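Local structure of MerB2 (Bacillus megaterium, 5C17) at residues V23-R27 with K205-S209; L14-P19 with I61-M67; F10-L14 with F154-W160. The protein probably acts as an alkylmercury lyase, and here holds a mercury(II) ion with a dithiol bound beside it. One frame throughout, in Å; residues are numbered along the deposited sequence. Where two conformers were deposited one is given.

Interaction 1 (V23-R27 with K205-S209); sequences VPILR and KKFLS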
# COMPACT_ATOMS: atom_id res chain seq x y z
N VAL A 23 2.31 -6.22 15.21
CA VAL A 23 2.90 -4.90 14.95
C VAL A 23 4.43 -4.93 15.01
O VAL A 23 5.08 -4.41 14.11
CB VAL A 23 2.28 -3.78 15.82
CG1 VAL A 23 3.05 -2.47 15.65
CG2 VAL A 23 0.84 -3.57 15.42
N PRO A 24 5.04 -5.55 16.04
CA PRO A 24 6.51 -5.64 16.01
C PRO A 24 7.04 -6.30 14.72
O PRO A 24 8.02 -5.83 14.13
CB PRO A 24 6.83 -6.49 17.25
CG PRO A 24 5.71 -6.16 18.20
CD PRO A 24 4.48 -6.04 17.32
N ILE A 25 6.38 -7.36 14.28
CA ILE A 25 6.80 -8.07 13.08
C ILE A 25 6.56 -7.24 11.80
O ILE A 25 7.46 -7.12 10.97
CB ILE A 25 6.14 -9.48 13.03
CG1 ILE A 25 6.79 -10.38 14.09
CG2 ILE A 25 6.26 -10.10 11.63
CD1 ILE A 25 6.03 -11.64 14.39
N LEU A 26 5.39 -6.64 11.69
CA LEU A 26 5.08 -5.79 10.54
C LEU A 26 6.03 -4.61 10.46
O LEU A 26 6.50 -4.28 9.38
CB LEU A 26 3.64 -5.29 10.57
CG LEU A 26 2.61 -6.30 10.08
CD1 LEU A 26 1.21 -5.83 10.45
CD2 LEU A 26 2.70 -6.54 8.57
N ARG A 27 6.32 -3.95 11.59
CA ARG A 27 7.27 -2.84 11.56
C ARG A 27 8.62 -3.30 11.03
O ARG A 27 9.24 -2.66 10.18
CB ARG A 27 7.49 -2.26 12.96
CG ARG A 27 6.30 -1.47 13.50
CD ARG A 27 6.57 -0.97 14.93
NE ARG A 27 7.71 -0.06 14.96
CZ ARG A 27 7.65 1.22 14.66
NH1 ARG A 27 6.50 1.80 14.36
NH2 ARG A 27 8.76 1.93 14.64
N LYS A 205 0.38 5.14 9.75
CA LYS A 205 1.34 5.39 10.81
C LYS A 205 0.82 4.99 12.18
O LYS A 205 1.54 4.40 12.98
CB LYS A 205 1.72 6.86 10.86
CG LYS A 205 2.76 7.30 9.91
CD LYS A 205 2.66 8.81 9.76
CE LYS A 205 3.98 9.50 9.52
NZ LYS A 205 3.75 10.94 9.14
N LYS A 206 -0.44 5.33 12.45
CA LYS A 206 -1.07 4.95 13.70
C LYS A 206 -1.13 3.43 13.83
O LYS A 206 -0.86 2.89 14.88
CB LYS A 206 -2.46 5.57 13.80
CG LYS A 206 -3.23 5.17 15.04
CD LYS A 206 -2.70 5.85 16.27
CE LYS A 206 -3.63 5.63 17.46
NZ LYS A 206 -4.84 6.49 17.38
N PHE A 207 -1.50 2.74 12.75
CA PHE A 207 -1.57 1.29 12.74
C PHE A 207 -0.24 0.64 13.11
O PHE A 207 -0.20 -0.36 13.83
CB PHE A 207 -2.02 0.82 11.35
CG PHE A 207 -2.02 -0.66 11.16
CD1 PHE A 207 -2.95 -1.47 11.79
CD2 PHE A 207 -1.09 -1.24 10.32
CE1 PHE A 207 -2.93 -2.86 11.59
CE2 PHE A 207 -1.06 -2.60 10.11
CZ PHE A 207 -1.98 -3.42 10.74
N LEU A 208 0.86 1.21 12.61
CA LEU A 208 2.19 0.69 12.89
C LEU A 208 2.76 1.14 14.24
O LEU A 208 3.84 0.70 14.61
CB LEU A 208 3.15 1.11 11.78
CG LEU A 208 3.01 0.32 10.48
CD1 LEU A 208 3.62 1.09 9.32
CD2 LEU A 208 3.68 -1.04 10.61
N SER A 209 2.05 1.99 14.97
CA SER A 209 2.56 2.51 16.24
C SER A 209 2.44 1.51 17.40
O SER A 209 3.13 1.70 18.42
CB SER A 209 1.87 3.83 16.61
OG SER A 209 0.53 3.64 17.02
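R27 and V23, one turn apart on helix 22-34, receive the last residues of the chain, so the contact is a helix flank packed against the chain's C-terminal residues. The polar part centres on one backbone carbonyl. R27 NH1 donates to L208 O at 2.9 Å with an N-H...O angle of 162°; the oxygen lies nearly in the guanidinium plane, at its edge, while the donor stands well above the carbonyl plane. A bend at chi3 (62°) brings the head of R27 back to this oxygen, whose flank is also touched by R27 CD at 3.2 Å.

Van der Waals packing makes up the rest. V23 lays its methyls on the backbone, CG1 3.4 Å from L208 O and CG2 near F207 O. On the inner side L26 CD1 approaches the F207 ring obliquely, 4.0 Å from CE2, and L208 CD2 packs on R27 CG at 3.9 Å. Further in, L26 touches L62 of helix 52-64, and the F207 ring meets that of Y11.

Within the tail itself, K206 O takes two bonds from S209, one from its backbone N and one from its hydroxyl, with OG 2.7 Å from that oxygen.

Interaction 2 (L14-P19 with I61-M67); sequences LLAKLP and ILAQRQM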
# COMPACT_ATOMS: atom_id res chain seq x y z
N LEU A 14 -8.96 -4.28 12.36
CA LEU A 14 -7.88 -5.16 11.91
C LEU A 14 -6.89 -5.47 13.05
O LEU A 14 -6.49 -6.61 13.23
CB LEU A 14 -7.15 -4.51 10.72
CG LEU A 14 -6.04 -5.33 10.07
CD1 LEU A 14 -6.51 -6.68 9.60
CD2 LEU A 14 -5.50 -4.52 8.91
N LEU A 15 -6.48 -4.46 13.82
CA LEU A 15 -5.59 -4.71 14.95
C LEU A 15 -6.21 -5.69 15.95
O LEU A 15 -5.51 -6.54 16.51
CB LEU A 15 -5.23 -3.41 15.65
CG LEU A 15 -4.19 -2.54 14.96
CD1 LEU A 15 -4.14 -1.14 15.55
CD2 LEU A 15 -2.81 -3.20 15.06
N ALA A 16 -7.51 -5.56 16.18
CA ALA A 16 -8.21 -6.46 17.09
C ALA A 16 -8.15 -7.91 16.59
O ALA A 16 -8.10 -8.85 17.39
CB ALA A 16 -9.66 -6.01 17.26
N LYS A 17 -8.18 -8.08 15.27
CA LYS A 17 -8.19 -9.41 14.64
C LYS A 17 -6.82 -10.07 14.55
O LYS A 17 -6.71 -11.29 14.48
CB LYS A 17 -8.76 -9.31 13.21
CG LYS A 17 -10.23 -9.02 13.14
CD LYS A 17 -10.64 -8.63 11.71
CE LYS A 17 -12.14 -8.64 11.56
NZ LYS A 17 -12.66 -10.02 11.49
N LEU A 18 -5.77 -9.26 14.48
CA LEU A 18 -4.43 -9.78 14.27
C LEU A 18 -3.82 -10.30 15.56
O LEU A 18 -4.14 -9.83 16.65
CB LEU A 18 -3.54 -8.69 13.70
CG LEU A 18 -3.86 -8.30 12.26
CD1 LEU A 18 -3.03 -7.10 11.85
CD2 LEU A 18 -3.62 -9.47 11.30
N PRO A 19 -2.90 -11.27 15.45
CA PRO A 19 -2.15 -11.74 16.63
C PRO A 19 -1.39 -10.63 17.35
O PRO A 19 -1.00 -9.66 16.72
CB PRO A 19 -1.14 -12.71 16.03
CG PRO A 19 -1.66 -13.09 14.73
CD PRO A 19 -2.52 -12.00 14.23
N ILE A 61 -0.13 -15.92 8.98
CA ILE A 61 -1.38 -15.15 8.96
C ILE A 61 -1.24 -13.92 8.07
O ILE A 61 -2.13 -13.62 7.26
CB ILE A 61 -1.82 -14.76 10.38
CG1 ILE A 61 -2.39 -15.98 11.09
CG2 ILE A 61 -2.88 -13.64 10.35
CD1 ILE A 61 -2.48 -15.84 12.59
N LEU A 62 -0.14 -13.18 8.23
CA LEU A 62 0.05 -11.96 7.44
C LEU A 62 0.12 -12.29 5.95
O LEU A 62 -0.39 -11.54 5.12
CB LEU A 62 1.31 -11.21 7.88
CG LEU A 62 1.31 -10.70 9.31
CD1 LEU A 62 2.69 -10.16 9.67
CD2 LEU A 62 0.23 -9.67 9.53
N ALA A 63 0.73 -13.41 5.61
CA ALA A 63 0.81 -13.84 4.22
C ALA A 63 -0.56 -14.28 3.68
O ALA A 63 -0.91 -13.97 2.53
CB ALA A 63 1.86 -14.92 4.04
N GLN A 64 -1.33 -14.99 4.49
CA GLN A 64 -2.69 -15.39 4.11
C GLN A 64 -3.54 -14.16 3.80
O GLN A 64 -4.31 -14.15 2.84
CB GLN A 64 -3.35 -16.24 5.21
CG GLN A 64 -2.79 -17.66 5.35
CD GLN A 64 -3.35 -18.43 6.55
OE1 GLN A 64 -3.63 -17.86 7.62
NE2 GLN A 64 -3.49 -19.75 6.38
N ARG A 65 -3.38 -13.12 4.62
CA ARG A 65 -4.12 -11.87 4.45
C ARG A 65 -3.51 -10.99 3.35
O ARG A 65 -4.03 -9.93 3.04
CB ARG A 65 -4.14 -11.09 5.77
CG ARG A 65 -5.00 -11.72 6.83
CD ARG A 65 -4.97 -10.91 8.13
NE ARG A 65 -5.98 -11.34 9.09
CZ ARG A 65 -7.23 -10.91 9.08
NH1 ARG A 65 -7.62 -10.04 8.17
NH2 ARG A 65 -8.08 -11.35 9.99
N GLN A 66 -2.43 -11.46 2.75
CA GLN A 66 -1.69 -10.73 1.73
C GLN A 66 -1.35 -9.31 2.18
O GLN A 66 -1.31 -8.37 1.39
CB GLN A 66 -2.44 -10.74 0.40
CG GLN A 66 -2.70 -12.14 -0.10
CD GLN A 66 -3.39 -12.17 -1.45
OE1 GLN A 66 -4.00 -11.21 -1.89
NE2 GLN A 66 -3.28 -13.30 -2.13
N MET A 67 -1.07 -9.19 3.48
CA MET A 67 -0.51 -7.98 4.07
C MET A 67 1.00 -7.93 3.94
O MET A 67 1.60 -6.86 4.10
CB MET A 67 -0.92 -7.86 5.53
CG MET A 67 -2.39 -7.54 5.68
SD MET A 67 -2.97 -7.60 7.38
CE MET A 67 -2.05 -6.22 8.05
O HOH W 1 -6.06 -12.68 11.63
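L18 and I61 mark the nearest approach of the two backbones, CA to CA 8.1 Å, where the chain leaves helix 5-17 on one side and runs through the last turn of helix 52-64 on the other. The gap is filled by side chains, R65 foremost. It extends straight from CG to NE across the space, and L14 CD1 lies over one face of its guanidinium, 3.8 Å from NH1. L18 CD2 meets the same side chain obliquely, 3.7 Å from R65 NE, and K17 crosses it at about a right angle, with CB near R65 NH2. In the guanidinium plane, at the edge, a water accepts from R65 NE at 2.9 Å and donates to K17 O at 3.2 Å, bridging the segments.

Q66, with positive phi, closes helix 52-64 in a Schellman motif: Q66 N bonds to A63 O, and M67 N returns to L62 O at 2.9 Å. The chain then enters the hairpin of strands 68-70 and 76-79, consistent with the winged-helix-like N-terminal part of MerB proteins. After the turn M67 points toward 14-19. A bend at chi3 (66°) swings its CE to meet two leucines tip to tip, L14 CD2 at 3.9 Å and L18 CD1 slightly farther; F207 of helix 194-207 packs on the same methionine.

The charged ends of K17 and R65 come near each other, yet both form salt bridges with E157 OE2, which probably offsets their like charge; R65 NH1 bonds to S156 O as well. At the other end of the contact I61 ends against the P19 ring, its CD1 3.6 Å from P19 CG.

Interaction 3 (F10-L14 with F154-W160); sequences FYELL and FDSEAPW. With DTV ((2S,3S)-1,4-dimercaptobutane-2,3-diol), chain D.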
# COMPACT_ATOMS: atom_id res chain seq x y z
N PHE A 10 -11.46 0.90 10.45
CA PHE A 10 -10.93 -0.25 9.73
C PHE A 10 -9.65 -0.76 10.38
O PHE A 10 -9.51 -1.95 10.63
CB PHE A 10 -10.70 0.12 8.25
CG PHE A 10 -9.71 -0.78 7.52
CD1 PHE A 10 -10.11 -2.00 6.96
CD2 PHE A 10 -8.40 -0.37 7.33
CE1 PHE A 10 -9.19 -2.79 6.29
CE2 PHE A 10 -7.48 -1.17 6.66
CZ PHE A 10 -7.88 -2.37 6.13
N TYR A 11 -8.72 0.14 10.68
CA TYR A 11 -7.47 -0.29 11.26
C TYR A 11 -7.64 -0.77 12.69
O TYR A 11 -6.94 -1.70 13.10
CB TYR A 11 -6.46 0.84 11.23
CG TYR A 11 -5.75 1.04 9.92
CD1 TYR A 11 -4.89 0.07 9.43
CD2 TYR A 11 -5.89 2.21 9.21
CE1 TYR A 11 -4.21 0.26 8.25
CE2 TYR A 11 -5.21 2.41 8.03
CZ TYR A 11 -4.37 1.44 7.55
OH TYR A 11 -3.68 1.66 6.38
N GLU A 12 -8.55 -0.17 13.45
CA GLU A 12 -8.78 -0.64 14.81
C GLU A 12 -9.35 -2.06 14.79
O GLU A 12 -8.96 -2.90 15.62
CB GLU A 12 -9.70 0.31 15.57
CG GLU A 12 -9.01 1.61 15.94
CD GLU A 12 -9.90 2.52 16.75
OE1 GLU A 12 -9.38 3.59 17.17
OE2 GLU A 12 -11.09 2.19 16.97
N LEU A 13 -10.28 -2.32 13.87
CA LEU A 13 -10.86 -3.66 13.75
C LEU A 13 -9.78 -4.67 13.32
O LEU A 13 -9.67 -5.77 13.86
CB LEU A 13 -12.02 -3.67 12.76
CG LEU A 13 -12.67 -5.02 12.48
CD1 LEU A 13 -13.18 -5.69 13.75
CD2 LEU A 13 -13.81 -4.84 11.49
N LEU A 14 -8.96 -4.28 12.36
CA LEU A 14 -7.88 -5.16 11.91
C LEU A 14 -6.89 -5.47 13.05
O LEU A 14 -6.49 -6.61 13.23
CB LEU A 14 -7.15 -4.51 10.72
CG LEU A 14 -6.04 -5.33 10.07
CD1 LEU A 14 -6.51 -6.68 9.60
CD2 LEU A 14 -5.50 -4.52 8.91
N PHE A 154 -13.33 -0.57 2.27
CA PHE A 154 -12.34 -1.38 2.91
C PHE A 154 -13.10 -2.41 3.78
O PHE A 154 -14.17 -2.20 4.26
CB PHE A 154 -11.20 -0.58 3.67
CG PHE A 154 -10.25 0.25 2.77
CD1 PHE A 154 -10.40 0.33 1.40
CD2 PHE A 154 -9.18 0.90 3.33
CE1 PHE A 154 -9.54 1.07 0.63
CE2 PHE A 154 -8.31 1.64 2.56
CZ PHE A 154 -8.50 1.73 1.21
N ASP A 155 -12.43 -3.50 3.95
CA ASP A 155 -12.93 -4.86 4.30
C ASP A 155 -11.80 -5.44 5.22
O ASP A 155 -10.75 -5.64 4.79
CB ASP A 155 -13.13 -5.64 2.95
CG ASP A 155 -13.65 -7.08 3.06
OD1 ASP A 155 -13.33 -7.83 3.96
OD2 ASP A 155 -14.32 -7.51 2.11
N SER A 156 -12.06 -5.60 6.46
CA SER A 156 -11.10 -6.17 7.42
C SER A 156 -10.75 -7.64 7.20
O SER A 156 -9.81 -8.09 7.78
CB SER A 156 -11.61 -6.08 8.79
OG SER A 156 -12.67 -6.91 8.96
N GLU A 157 -11.47 -8.33 6.34
CA GLU A 157 -11.13 -9.72 6.06
C GLU A 157 -10.61 -9.92 4.65
O GLU A 157 -10.15 -10.99 4.32
CB GLU A 157 -12.33 -10.62 6.33
CG GLU A 157 -12.58 -10.86 7.79
CD GLU A 157 -11.45 -11.62 8.48
OE1 GLU A 157 -10.97 -12.64 7.93
OE2 GLU A 157 -11.04 -11.21 9.58
N ALA A 158 -10.64 -8.87 3.84
CA ALA A 158 -10.21 -8.96 2.47
C ALA A 158 -8.69 -8.98 2.42
O ALA A 158 -8.06 -8.23 3.14
CB ALA A 158 -10.73 -7.78 1.67
N PRO A 159 -8.12 -9.85 1.57
CA PRO A 159 -6.68 -9.78 1.40
C PRO A 159 -6.27 -8.49 0.69
O PRO A 159 -7.05 -7.93 -0.09
CB PRO A 159 -6.36 -11.00 0.53
CG PRO A 159 -7.63 -11.32 -0.18
CD PRO A 159 -8.74 -10.91 0.74
N TRP A 160 -5.06 -8.01 0.96
CA TRP A 160 -4.61 -6.73 0.44
C TRP A 160 -3.97 -6.87 -0.97
O TRP A 160 -4.60 -6.55 -1.97
CB TRP A 160 -3.61 -6.05 1.38
CG TRP A 160 -4.10 -5.56 2.74
CD1 TRP A 160 -5.12 -6.07 3.51
CD2 TRP A 160 -3.54 -4.47 3.51
NE1 TRP A 160 -5.24 -5.34 4.68
CE2 TRP A 160 -4.28 -4.36 4.70
CE3 TRP A 160 -2.47 -3.57 3.29
CZ2 TRP A 160 -3.99 -3.40 5.68
CZ3 TRP A 160 -2.21 -2.61 4.25
CH2 TRP A 160 -2.97 -2.53 5.43
S1 DTV D . -8.64 -3.75 2.69
C1 DTV D . -7.58 -2.34 2.39
C2 DTV D . -6.20 -2.72 1.89
O2 DTV D . -6.30 -3.30 0.61
C3 DTV D . -5.23 -1.54 1.79
O3 DTV D . -5.02 -1.01 3.08
C4 DTV D . -5.72 -0.43 0.87
S4 DTV D . -4.39 0.62 0.30
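F10 presents one ring face to F154: F154 CB sits over it, a CH-pi contact 4.1 Å from the ring centroid. The F154 ring meets that face edge-to-face, centroids 5.5 Å apart and planes at 66°. Around the F10 edge come D155 O, 3.6 Å from CE1, and W160 CZ2, 4.0 Å from CZ. F10 CD2 lies over one face of the Y11 ring. With chi1 at 159°, F10 CG points opposite its backbone N, carrying the ring toward the loop.

F154 and W160 each lay a face on the bound dithiol, F154 over C1 and W160 over O3, 3.4 Å from CZ3. The W160 edge takes L14 CD2, 3.7 Å from CZ2, and Y11. With an alanine in place of W160, the dithiol would probably be held less firmly at O3 and C2, and L14 CD2 and F10 CZ would probably face a gap.

On the exposed side L13 CD2 lies 3.5 Å from S156 OG, and an Asx turn, E157 N to D155 OD1, shapes the loop. Helix 5-17 closes one side of the pocket against the loop joining strand 148-151 to helix 160-164, with F154 touching I104 of helix 103-113 and Y11 leaning on helix 194-207.

In the fold
Interactions 2 and 3 share helix 5-17 and its residue L14; interaction 1 joins the next helix, 22-34, to the chain's end. Each has a buried side (L26, F207 and L208; L14, L18, L62 and M67; F10, Y11 and W160) and a more open one, at R27, K17 and L13. F207 connects them, packing on L15, M67 and Y11. Interaction 1, which does not line the pocket, adds one arginine-to-carbonyl bond to its apolar packing. Interaction 2 has a more exposed polar side, with a bridging water and two basic residues whose salt bridges run to E157 in the loop of interaction 3. Interaction 3 is largely aromatic and lines the dithiol pocket, near the mercury held by C102 and C165.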